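Local coordinates for protein NADH:ubiquinone oxidoreductase, Na translocating, F subunit (Porphyromonas gingivalis, PDB 2R6H) that binds FAD and has the two-domain build of ferredoxin reductase-type flavoproteins, with a second domain that probably binds a nicotinamide nucleotide, at residues Pro253-Gly262 / Leu277-Asp287; Asn17-Lys25 / Asp60-Trp69. All blocks are in the same frame, centred on the assembly; numbering follows the deposited sequence.

Contact 1: residues Pro253-Gly262 / Leu277-Asp287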
loop_
_atom_site.group_PDB
_atom_site.type_symbol
_atom_site.label_atom_id
_atom_site.label_comp_id
_atom_site.label_asym_id
_atom_site.label_seq_id
_atom_site.Cartn_x
_atom_site.Cartn_y
_atom_site.Cartn_z
ATOM N N PRO A 253 -16.600 17.670 -10.437
ATOM C CA PRO A 253 -15.430 16.846 -10.137
ATOM C C PRO A 253 -14.207 17.693 -9.814
ATOM O O PRO A 253 -13.238 17.177 -9.272
ATOM C CB PRO A 253 -15.204 16.084 -11.443
ATOM C CG PRO A 253 -16.491 16.149 -12.155
ATOM C CD PRO A 253 -17.078 17.467 -11.812
ATOM N N GLU A 254 -14.250 18.978 -10.134
ATOM C CA GLU A 254 -13.058 19.810 -10.042
ATOM C C GLU A 254 -12.888 20.456 -8.657
ATOM O O GLU A 254 -11.910 21.174 -8.400
ATOM C CB GLU A 254 -13.053 20.859 -11.161
ATOM C CG GLU A 254 -14.113 21.951 -11.030
ATOM C CD GLU A 254 -15.511 21.527 -11.469
ATOM O OE1 GLU A 254 -15.704 20.370 -11.908
ATOM O OE2 GLU A 254 -16.431 22.367 -11.377
ATOM N N ASP A 255 -13.838 20.178 -7.770
ATOM C CA ASP A 255 -13.825 20.716 -6.416
ATOM C C ASP A 255 -13.350 19.660 -5.451
ATOM O O ASP A 255 -13.396 19.835 -4.232
ATOM C CB ASP A 255 -15.227 21.145 -6.000
ATOM C CG ASP A 255 -15.732 22.321 -6.796
ATOM O OD1 ASP A 255 -14.913 22.912 -7.539
ATOM O OD2 ASP A 255 -16.937 22.652 -6.678
ATOM N N ILE A 256 -12.919 18.542 -6.002
ATOM C CA ILE A 256 -12.531 17.419 -5.185
ATOM C C ILE A 256 -11.021 17.415 -5.046
ATOM O O ILE A 256 -10.307 17.820 -5.963
ATOM C CB ILE A 256 -13.004 16.099 -5.823
ATOM C CG1 ILE A 256 -14.526 16.101 -5.993
ATOM C CG2 ILE A 256 -12.548 14.899 -4.997
ATOM C CD1 ILE A 256 -15.073 14.826 -6.610
ATOM N N GLU A 257 -10.544 16.991 -3.884
ATOM C CA GLU A 257 -9.135 16.705 -3.716
ATOM C C GLU A 257 -8.982 15.216 -3.918
ATOM O O GLU A 257 -9.745 14.424 -3.374
ATOM C CB GLU A 257 -8.634 17.144 -2.335
ATOM C CG GLU A 257 -8.223 18.619 -2.276
ATOM C CD GLU A 257 -8.461 19.271 -0.917
ATOM O OE1 GLU A 257 -8.626 18.525 0.086
ATOM O OE2 GLU A 257 -8.481 20.533 -0.872
ATOM N N TYR A 258 -8.007 14.850 -4.739
ATOM C CA TYR A 258 -7.740 13.463 -5.082
ATOM C C TYR A 258 -6.465 12.987 -4.396
ATOM O O TYR A 258 -5.367 13.457 -4.705
ATOM C CB TYR A 258 -7.597 13.333 -6.597
ATOM C CG TYR A 258 -8.880 13.627 -7.313
ATOM C CD1 TYR A 258 -9.216 14.916 -7.672
ATOM C CD2 TYR A 258 -9.776 12.618 -7.603
ATOM C CE1 TYR A 258 -10.404 15.189 -8.305
ATOM C CE2 TYR A 258 -10.962 12.881 -8.242
ATOM C CZ TYR A 258 -11.269 14.166 -8.586
ATOM O OH TYR A 258 -12.454 14.422 -9.220
ATOM N N TYR A 259 -6.592 12.066 -3.454
ATOM C CA TYR A 259 -5.397 11.484 -2.874
ATOM C C TYR A 259 -5.229 10.082 -3.417
ATOM O O TYR A 259 -6.039 9.213 -3.147
ATOM C CB TYR A 259 -5.475 11.495 -1.345
ATOM C CG TYR A 259 -5.653 12.885 -0.770
ATOM C CD1 TYR A 259 -4.562 13.638 -0.352
ATOM C CD2 TYR A 259 -6.911 13.453 -0.670
ATOM C CE1 TYR A 259 -4.732 14.915 0.157
ATOM C CE2 TYR A 259 -7.087 14.725 -0.158
ATOM C CZ TYR A 259 -6.000 15.449 0.252
ATOM O OH TYR A 259 -6.201 16.708 0.753
HETATM N N MSE A 260 -4.198 9.860 -4.215
HETATM C CA MSE A 260 -3.970 8.516 -4.708
HETATM C C MSE A 260 -2.570 8.019 -4.415
HETATM O O MSE A 260 -1.633 8.797 -4.325
HETATM C CB MSE A 260 -4.267 8.416 -6.200
HETATM C CG MSE A 260 -3.067 8.565 -7.100
HETATM SE SE MSE A 260 -3.585 8.365 -8.977
HETATM C CE MSE A 260 -4.745 6.822 -8.789
ATOM N N CYS A 261 -2.453 6.711 -4.239
ATOM C CA CYS A 261 -1.165 6.056 -4.208
ATOM C C CYS A 261 -1.297 4.667 -4.795
ATOM O O CYS A 261 -2.161 3.893 -4.396
ATOM C CB CYS A 261 -0.615 5.968 -2.796
ATOM S SG CYS A 261 1.109 5.440 -2.787
ATOM N N GLY A 262 -0.435 4.361 -5.752
ATOM C CA GLY A 262 -0.452 3.076 -6.417
ATOM C C GLY A 262 0.548 3.099 -7.550
ATOM O O GLY A 262 1.277 4.082 -7.717
ATOM N N LEU A 277 -11.378 14.975 -18.184
ATOM C CA LEU A 277 -12.504 15.385 -17.359
ATOM C C LEU A 277 -12.433 16.875 -16.968
ATOM O O LEU A 277 -13.382 17.437 -16.417
ATOM C CB LEU A 277 -12.594 14.486 -16.124
ATOM C CG LEU A 277 -13.927 14.514 -15.392
ATOM C CD1 LEU A 277 -15.041 14.408 -16.384
ATOM C CD2 LEU A 277 -14.001 13.384 -14.410
ATOM N N GLY A 278 -11.312 17.516 -17.274
ATOM C CA GLY A 278 -11.156 18.928 -16.983
ATOM C C GLY A 278 -10.854 19.255 -15.525
ATOM O O GLY A 278 -11.076 20.384 -15.080
ATOM N N VAL A 279 -10.362 18.268 -14.779
ATOM C CA VAL A 279 -9.887 18.489 -13.420
ATOM C C VAL A 279 -8.458 18.980 -13.486
ATOM O O VAL A 279 -7.609 18.345 -14.108
ATOM C CB VAL A 279 -9.918 17.209 -12.583
ATOM C CG1 VAL A 279 -9.261 17.451 -11.237
ATOM C CG2 VAL A 279 -11.343 16.734 -12.404
ATOM N N PRO A 280 -8.194 20.122 -12.845
ATOM C CA PRO A 280 -6.919 20.845 -12.859
ATOM C C PRO A 280 -5.873 20.085 -12.061
ATOM O O PRO A 280 -6.220 19.495 -11.039
ATOM C CB PRO A 280 -7.249 22.158 -12.144
ATOM C CG PRO A 280 -8.749 22.198 -12.044
ATOM C CD PRO A 280 -9.192 20.784 -11.994
ATOM N N ARG A 281 -4.618 20.124 -12.500
ATOM C CA ARG A 281 -3.578 19.283 -11.922
ATOM C C ARG A 281 -3.398 19.442 -10.416
ATOM O O ARG A 281 -3.100 18.471 -9.714
ATOM C CB ARG A 281 -2.251 19.507 -12.637
ATOM C CG ARG A 281 -2.329 19.247 -14.122
ATOM C CD ARG A 281 -1.177 18.372 -14.577
ATOM N NE ARG A 281 -0.877 18.585 -15.986
ATOM C CZ ARG A 281 0.138 19.328 -16.423
ATOM N NH1 ARG A 281 0.953 19.922 -15.551
ATOM N NH2 ARG A 281 0.343 19.477 -17.730
ATOM N N ASN A 282 -3.584 20.661 -9.919
ATOM C CA ASN A 282 -3.350 20.945 -8.504
ATOM C C ASN A 282 -4.429 20.395 -7.548
ATOM O O ASN A 282 -4.461 20.738 -6.371
ATOM C CB ASN A 282 -3.129 22.446 -8.286
ATOM C CG ASN A 282 -4.355 23.269 -8.612
ATOM O OD1 ASN A 282 -4.323 24.495 -8.558
ATOM N ND2 ASN A 282 -5.444 22.599 -8.968
HETATM N N MSE A 283 -5.306 19.543 -8.056
HETATM C CA MSE A 283 -6.365 18.987 -7.236
HETATM C C MSE A 283 -6.080 17.512 -7.014
HETATM O O MSE A 283 -6.849 16.788 -6.389
HETATM C CB MSE A 283 -7.710 19.186 -7.925
HETATM C CG MSE A 283 -8.212 20.615 -7.884
HETATM SE SE MSE A 283 -8.354 21.289 -6.045
HETATM C CE MSE A 283 -9.734 22.699 -6.282
ATOM N N LEU A 284 -4.945 17.087 -7.545
ATOM C CA LEU A 284 -4.501 15.712 -7.470
ATOM C C LEU A 284 -3.259 15.641 -6.591
ATOM O O LEU A 284 -2.286 16.359 -6.822
ATOM C CB LEU A 284 -4.176 15.218 -8.876
ATOM C CG LEU A 284 -3.351 13.937 -9.009
ATOM C CD1 LEU A 284 -4.161 12.703 -8.587
ATOM C CD2 LEU A 284 -2.810 13.780 -10.426
ATOM N N PHE A 285 -3.291 14.787 -5.574
ATOM C CA PHE A 285 -2.141 14.602 -4.694
ATOM C C PHE A 285 -1.617 13.177 -4.776
ATOM O O PHE A 285 -2.209 12.261 -4.212
ATOM C CB PHE A 285 -2.519 14.953 -3.261
ATOM C CG PHE A 285 -3.045 16.336 -3.116
ATOM C CD1 PHE A 285 -2.189 17.390 -2.841
ATOM C CD2 PHE A 285 -4.395 16.601 -3.284
ATOM C CE1 PHE A 285 -2.664 18.678 -2.712
ATOM C CE2 PHE A 285 -4.882 17.899 -3.165
ATOM C CZ PHE A 285 -4.011 18.937 -2.877
ATOM N N PHE A 286 -0.495 13.001 -5.469
ATOM C CA PHE A 286 0.042 11.673 -5.750
ATOM C C PHE A 286 1.326 11.351 -4.976
ATOM O O PHE A 286 2.307 12.094 -5.049
ATOM C CB PHE A 286 0.287 11.541 -7.251
ATOM C CG PHE A 286 0.874 10.233 -7.661
ATOM C CD1 PHE A 286 1.911 10.185 -8.580
ATOM C CD2 PHE A 286 0.388 9.044 -7.142
ATOM C CE1 PHE A 286 2.457 8.962 -8.986
ATOM C CE2 PHE A 286 0.932 7.815 -7.535
ATOM C CZ PHE A 286 1.968 7.776 -8.463
ATOM N N ASP A 287 1.300 10.248 -4.225
ATOM C CA ASP A 287 2.493 9.698 -3.582
ATOM C C ASP A 287 3.109 8.639 -4.491
ATOM O O ASP A 287 2.543 7.557 -4.704
ATOM C CB ASP A 287 2.182 9.114 -2.193
ATOM C CG ASP A 287 3.417 9.060 -1.283
ATOM O OD1 ASP A 287 4.471 9.590 -1.696
ATOM O OD2 ASP A 287 3.335 8.507 -0.157
#
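Tyr259 and Phe285 set CG anti to the carbonyl carbon, chi1 -58° and -57°, sending both rings the same way from neighbouring strands. The two rings are nearly parallel, 14° apart, yet displaced enough to share little face. CD2 of Phe285 sits over one face of Tyr259, toward its rim. The edge of Phe285 meets Glu257, with CE2 3.5 Å from CG. On the opposite sheet face, Phe286 has CG anti to its backbone N, and CD2 lies 3.5 Å from CG of Met260, a selenomethionine. The Met260 selenium makes an oblique Met-aromatic contact with the same ring.

The strands are parallel. Tyr258 N bonds Met283 O at 2.8 Å, and Phe285 N bonds Tyr258 O. Met260 N bonds Phe285 O at 3.1 Å, and Asp287 N reaches Met260 O at 3.3 Å. Tyr258 OH turns back to Pro253 O at 2.9 Å.

Helix 264-277 completes this beta-alpha-beta unit of the Rossmann-like domain. Tyr259 OH bonds Glu257 OE1 at 3.1 Å and also Gln153 N; Glu257 adds a salt bridge to Arg186 and a hydrogen bond to Thr155. Backbone bonds fix the register, apolar groups pack on both faces, and the buried polar ends are bonded.

Contact 2: residues Asn17-Lys25 / Asp60-Trp69. With SO4 (sulfate ion), chain G; SO4 (sulfate ion), chain E.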
loop_
_atom_site.group_PDB
_atom_site.type_symbol
_atom_site.label_atom_id
_atom_site.label_comp_id
_atom_site.label_asym_id
_atom_site.label_seq_id
_atom_site.Cartn_x
_atom_site.Cartn_y
_atom_site.Cartn_z
ATOM N N ASN A 17 5.195 -10.396 10.838
ATOM C CA ASN A 17 5.375 -10.370 9.392
ATOM C C ASN A 17 4.583 -11.470 8.693
ATOM O O ASN A 17 5.155 -12.439 8.193
ATOM C CB ASN A 17 6.859 -10.482 9.034
ATOM C CG ASN A 17 7.192 -9.815 7.715
ATOM O OD1 ASN A 17 6.664 -8.750 7.393
ATOM N ND2 ASN A 17 8.072 -10.439 6.941
ATOM N N LYS A 18 3.263 -11.312 8.660
ATOM C CA LYS A 18 2.395 -12.266 7.980
ATOM C C LYS A 18 1.879 -11.699 6.661
ATOM O O LYS A 18 1.664 -10.493 6.536
ATOM C CB LYS A 18 1.221 -12.657 8.879
ATOM C CG LYS A 18 1.443 -13.939 9.668
ATOM C CD LYS A 18 0.681 -13.918 10.981
ATOM C CE LYS A 18 -0.788 -14.249 10.774
ATOM N NZ LYS A 18 -1.555 -14.202 12.049
ATOM N N ASN A 19 1.681 -12.576 5.683
ATOM C CA ASN A 19 1.093 -12.182 4.408
ATOM C C ASN A 19 -0.318 -11.627 4.571
ATOM O O ASN A 19 -1.134 -12.185 5.306
ATOM C CB ASN A 19 1.085 -13.362 3.435
ATOM C CG ASN A 19 2.315 -13.395 2.549
ATOM O OD1 ASN A 19 3.417 -13.696 3.008
ATOM N ND2 ASN A 19 2.133 -13.085 1.271
ATOM N N VAL A 20 -0.599 -10.527 3.882
ATOM C CA VAL A 20 -1.894 -9.880 3.973
ATOM C C VAL A 20 -2.613 -9.957 2.588
ATOM O O VAL A 20 -3.841 -9.862 2.479
ATOM C CB VAL A 20 -1.709 -8.460 4.554
ATOM C CG1 VAL A 20 -1.616 -7.403 3.457
ATOM C CG2 VAL A 20 -2.797 -8.152 5.543
ATOM N N SER A 21 -1.824 -10.173 1.540
ATOM C CA SER A 21 -2.336 -10.569 0.234
ATOM C C SER A 21 -1.278 -11.476 -0.330
ATOM O O SER A 21 -0.405 -11.920 0.405
ATOM C CB SER A 21 -2.474 -9.374 -0.678
ATOM O OG SER A 21 -1.184 -8.933 -1.034
ATOM N N THR A 22 -1.307 -11.728 -1.631
ATOM C CA THR A 22 -0.318 -12.645 -2.198
ATOM C C THR A 22 1.116 -12.092 -2.218
ATOM O O THR A 22 2.079 -12.825 -2.011
ATOM C CB THR A 22 -0.688 -13.108 -3.593
ATOM O OG1 THR A 22 -1.866 -13.916 -3.525
ATOM C CG2 THR A 22 0.445 -13.944 -4.159
ATOM N N PHE A 23 1.252 -10.798 -2.457
ATOM C CA PHE A 23 2.567 -10.211 -2.541
ATOM C C PHE A 23 2.783 -9.023 -1.588
ATOM O O PHE A 23 3.760 -8.266 -1.716
ATOM C CB PHE A 23 2.836 -9.821 -3.977
ATOM C CG PHE A 23 2.830 -10.972 -4.908
ATOM C CD1 PHE A 23 3.664 -12.055 -4.688
ATOM C CD2 PHE A 23 2.002 -10.982 -6.010
ATOM C CE1 PHE A 23 3.664 -13.135 -5.560
ATOM C CE2 PHE A 23 1.996 -12.055 -6.879
ATOM C CZ PHE A 23 2.824 -13.128 -6.658
ATOM N N ILE A 24 1.885 -8.858 -0.623
ATOM C CA ILE A 24 2.077 -7.827 0.389
ATOM C C ILE A 24 2.031 -8.402 1.799
ATOM O O ILE A 24 1.006 -8.927 2.241
ATOM C CB ILE A 24 1.062 -6.706 0.236
ATOM C CG1 ILE A 24 0.968 -6.335 -1.240
ATOM C CG2 ILE A 24 1.493 -5.514 1.062
ATOM C CD1 ILE A 24 -0.104 -5.353 -1.552
ATOM N N LYS A 25 3.167 -8.332 2.483
ATOM C CA LYS A 25 3.225 -8.668 3.895
ATOM C C LYS A 25 2.890 -7.440 4.728
ATOM O O LYS A 25 3.254 -6.310 4.376
ATOM C CB LYS A 25 4.601 -9.201 4.282
ATOM C CG LYS A 25 4.692 -10.687 4.185
ATOM C CD LYS A 25 6.127 -11.157 4.158
ATOM C CE LYS A 25 6.180 -12.670 4.097
ATOM N NZ LYS A 25 5.358 -13.276 5.182
ATOM N N ASP A 60 7.714 -17.427 4.767
ATOM C CA ASP A 60 6.519 -17.950 5.413
ATOM C C ASP A 60 5.281 -17.374 4.747
ATOM O O ASP A 60 4.973 -16.195 4.917
ATOM C CB ASP A 60 6.508 -17.604 6.905
ATOM C CG ASP A 60 5.536 -18.466 7.702
ATOM O OD1 ASP A 60 4.733 -19.188 7.077
ATOM O OD2 ASP A 60 5.580 -18.433 8.954
ATOM N N ILE A 61 4.578 -18.214 3.991
ATOM C CA ILE A 61 3.354 -17.818 3.291
ATOM C C ILE A 61 2.163 -18.716 3.651
ATOM O O ILE A 61 2.255 -19.933 3.550
ATOM C CB ILE A 61 3.556 -17.889 1.755
ATOM C CG1 ILE A 61 4.852 -17.189 1.349
ATOM C CG2 ILE A 61 2.344 -17.287 1.019
ATOM C CD1 ILE A 61 4.733 -15.690 1.406
ATOM N N GLN A 62 1.033 -18.128 4.028
ATOM C CA GLN A 62 -0.149 -18.931 4.368
ATOM C C GLN A 62 -0.792 -19.685 3.189
ATOM O O GLN A 62 -0.667 -19.294 2.034
ATOM C CB GLN A 62 -1.213 -18.071 5.039
ATOM C CG GLN A 62 -0.716 -17.213 6.163
ATOM C CD GLN A 62 -0.283 -15.864 5.674
ATOM O OE1 GLN A 62 0.779 -15.728 5.061
ATOM N NE2 GLN A 62 -1.102 -14.849 5.931
ATOM N N ASP A 63 -1.518 -20.752 3.516
ATOM C CA ASP A 63 -2.118 -21.663 2.535
ATOM C C ASP A 63 -2.756 -20.967 1.336
ATOM O O ASP A 63 -2.623 -21.422 0.201
ATOM C CB ASP A 63 -3.180 -22.550 3.207
ATOM C CG ASP A 63 -2.731 -23.110 4.578
ATOM O OD1 ASP A 63 -1.514 -23.066 4.914
ATOM O OD2 ASP A 63 -3.620 -23.610 5.316
ATOM N N ARG A 64 -3.454 -19.870 1.598
ATOM C CA ARG A 64 -4.265 -19.209 0.585
ATOM C C ARG A 64 -3.509 -18.221 -0.296
ATOM O O ARG A 64 -4.057 -17.718 -1.270
ATOM C CB ARG A 64 -5.445 -18.509 1.242
ATOM C CG ARG A 64 -5.098 -17.254 2.002
ATOM C CD ARG A 64 -6.271 -16.853 2.874
ATOM N NE ARG A 64 -6.217 -15.474 3.373
ATOM C CZ ARG A 64 -5.673 -15.113 4.541
ATOM N NH1 ARG A 64 -5.105 -16.029 5.333
ATOM N NH2 ARG A 64 -5.690 -13.832 4.916
ATOM N N PHE A 65 -2.261 -17.934 0.049
ATOM C CA PHE A 65 -1.459 -17.037 -0.765
ATOM C C PHE A 65 -0.395 -17.797 -1.525
ATOM O O PHE A 65 0.158 -17.306 -2.508
ATOM C CB PHE A 65 -0.804 -15.955 0.090
ATOM C CG PHE A 65 -1.788 -15.090 0.798
ATOM C CD1 PHE A 65 -2.715 -14.360 0.082
ATOM C CD2 PHE A 65 -1.808 -15.019 2.181
ATOM C CE1 PHE A 65 -3.638 -13.565 0.726
ATOM C CE2 PHE A 65 -2.739 -14.225 2.833
ATOM C CZ PHE A 65 -3.650 -13.499 2.101
ATOM N N ARG A 66 -0.090 -19.001 -1.080
ATOM C CA ARG A 66 1.066 -19.643 -1.666
ATOM C C ARG A 66 0.782 -20.113 -3.113
ATOM O O ARG A 66 1.704 -20.308 -3.905
ATOM C CB ARG A 66 1.699 -20.675 -0.706
ATOM C CG ARG A 66 1.436 -22.146 -0.986
ATOM C CD ARG A 66 2.348 -22.991 -0.099
ATOM N NE ARG A 66 2.219 -22.526 1.271
ATOM C CZ ARG A 66 1.399 -23.064 2.165
ATOM N NH1 ARG A 66 0.658 -24.121 1.861
ATOM N NH2 ARG A 66 1.338 -22.556 3.384
ATOM N N GLY A 67 -0.500 -20.200 -3.470
ATOM C CA GLY A 67 -0.925 -20.674 -4.781
ATOM C C GLY A 67 -0.254 -20.042 -5.995
ATOM O O GLY A 67 0.170 -20.754 -6.909
ATOM N N ASP A 68 -0.160 -18.717 -6.023
ATOM C CA ASP A 68 0.470 -18.041 -7.152
ATOM C C ASP A 68 1.984 -18.225 -7.182
ATOM O O ASP A 68 2.596 -18.253 -8.253
ATOM C CB ASP A 68 0.119 -16.558 -7.153
ATOM C CG ASP A 68 -1.264 -16.283 -7.731
ATOM O OD1 ASP A 68 -2.048 -17.255 -7.907
ATOM O OD2 ASP A 68 -1.556 -15.092 -8.016
ATOM N N TRP A 69 2.578 -18.332 -5.996
ATOM C CA TRP A 69 4.006 -18.589 -5.842
ATOM C C TRP A 69 4.366 -19.941 -6.409
ATOM O O TRP A 69 5.458 -20.109 -6.924
ATOM C CB TRP A 69 4.402 -18.579 -4.372
ATOM C CG TRP A 69 4.221 -17.275 -3.718
ATOM C CD1 TRP A 69 3.046 -16.630 -3.492
ATOM C CD2 TRP A 69 5.241 -16.438 -3.175
ATOM N NE1 TRP A 69 3.273 -15.442 -2.853
ATOM C CE2 TRP A 69 4.624 -15.303 -2.646
ATOM C CE3 TRP A 69 6.634 -16.547 -3.099
ATOM C CZ2 TRP A 69 5.330 -14.271 -2.048
ATOM C CZ3 TRP A 69 7.332 -15.520 -2.501
ATOM C CH2 TRP A 69 6.681 -14.399 -1.986
HETATM S S SO4 G . -5.395 -19.779 5.212
HETATM O O1 SO4 G . -4.891 -19.520 3.865
HETATM O O2 SO4 G . -4.955 -18.695 6.091
HETATM O O3 SO4 G . -6.856 -19.906 5.134
HETATM O O4 SO4 G . -4.820 -21.015 5.727
HETATM S S SO4 E . -3.749 -15.333 8.805
HETATM O O1 SO4 E . -3.150 -14.050 9.155
HETATM O O2 SO4 E . -4.953 -15.481 9.606
HETATM O O3 SO4 E . -4.120 -15.350 7.393
HETATM O O4 SO4 E . -2.836 -16.446 9.085
#
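Gln62 reaches across to Asn19, and its NE2 gives a hydrogen bond of 2.7 Å to Asn19 O. The acceptor lies in the amide plane of Gln62. Lys25 NZ bonds Asp60 O at 3.0 Å, in the carbonyl plane. The same ammonium gives a second bond to Asn17 O, at 3.1 Å, from above that carbonyl plane. The third polar link is Trp69 NE1 to Thr22 O, also 3.0 Å. This oxygen sits at the edge of the indole, in its plane.

Asn19 ND2 bonds Ser21 O within its own segment, 2.9 Å away and at an N-H...O angle of 165°. This ties down the turn between strands 9-19 and 24-30. Thr22 OG1 is bonded to Glu199.

Outside these bonds comes the ring of Phe65. Its CG is anti to the carbonyl carbon, chi1 -61°, and the ring lies against the turn. Ser21 O sits over one face, toward the rim, and Arg64 CG covers the opposite face over its centre. Asn19 CB approaches obliquely, 3.6 Å from Phe65 CD2. Phe23 CE1 lies over one face of Trp69, offset toward the rim; the two rings meet obliquely, planes at 42°. Thr22 CG2 covers the centre of the Phe23 ring.

At the outer side, the edge of the Arg64 guanidinium meets two sulfate ions, probably from the crystallisation liquor, and one of its faces lies over Phe65 CE2. Arg64 NH1 bonds O2 of the chain G sulfate at 2.8 Å.

The turn of the antiparallel FAD-domain sheet is therefore joined to loop 60-65 and helix 66-71 mainly through backbone carbonyls. Asn19 O, Thr22 O and Asp60 O accept side-chain donors across the contact, and the carbonyl dipoles of Asn17 and Asp60 would help stabilise the Lys25 charge.

Contact 2 belongs to the antiparallel sheet of the flavin-binding half, and contact 1 to the parallel sheet of the half with the NAD-binding domain fold. They follow one another along the chain and lie on opposite sides of its centre. The centres of contact 1 and contact 2 are 32 Å apart. The nearest atoms of contact 1 and contact 2 are about 10 Å apart, so the two do not touch. The side chain of Asp287, in contact 1, is about 4 Å from the bound FAD. The side chain of Lys25, in contact 2, is about 9 Å from the bound FAD. Contact 1 thus brings Asp287, at the end of strand 284-287, beside FAD; contact 2 stands further off.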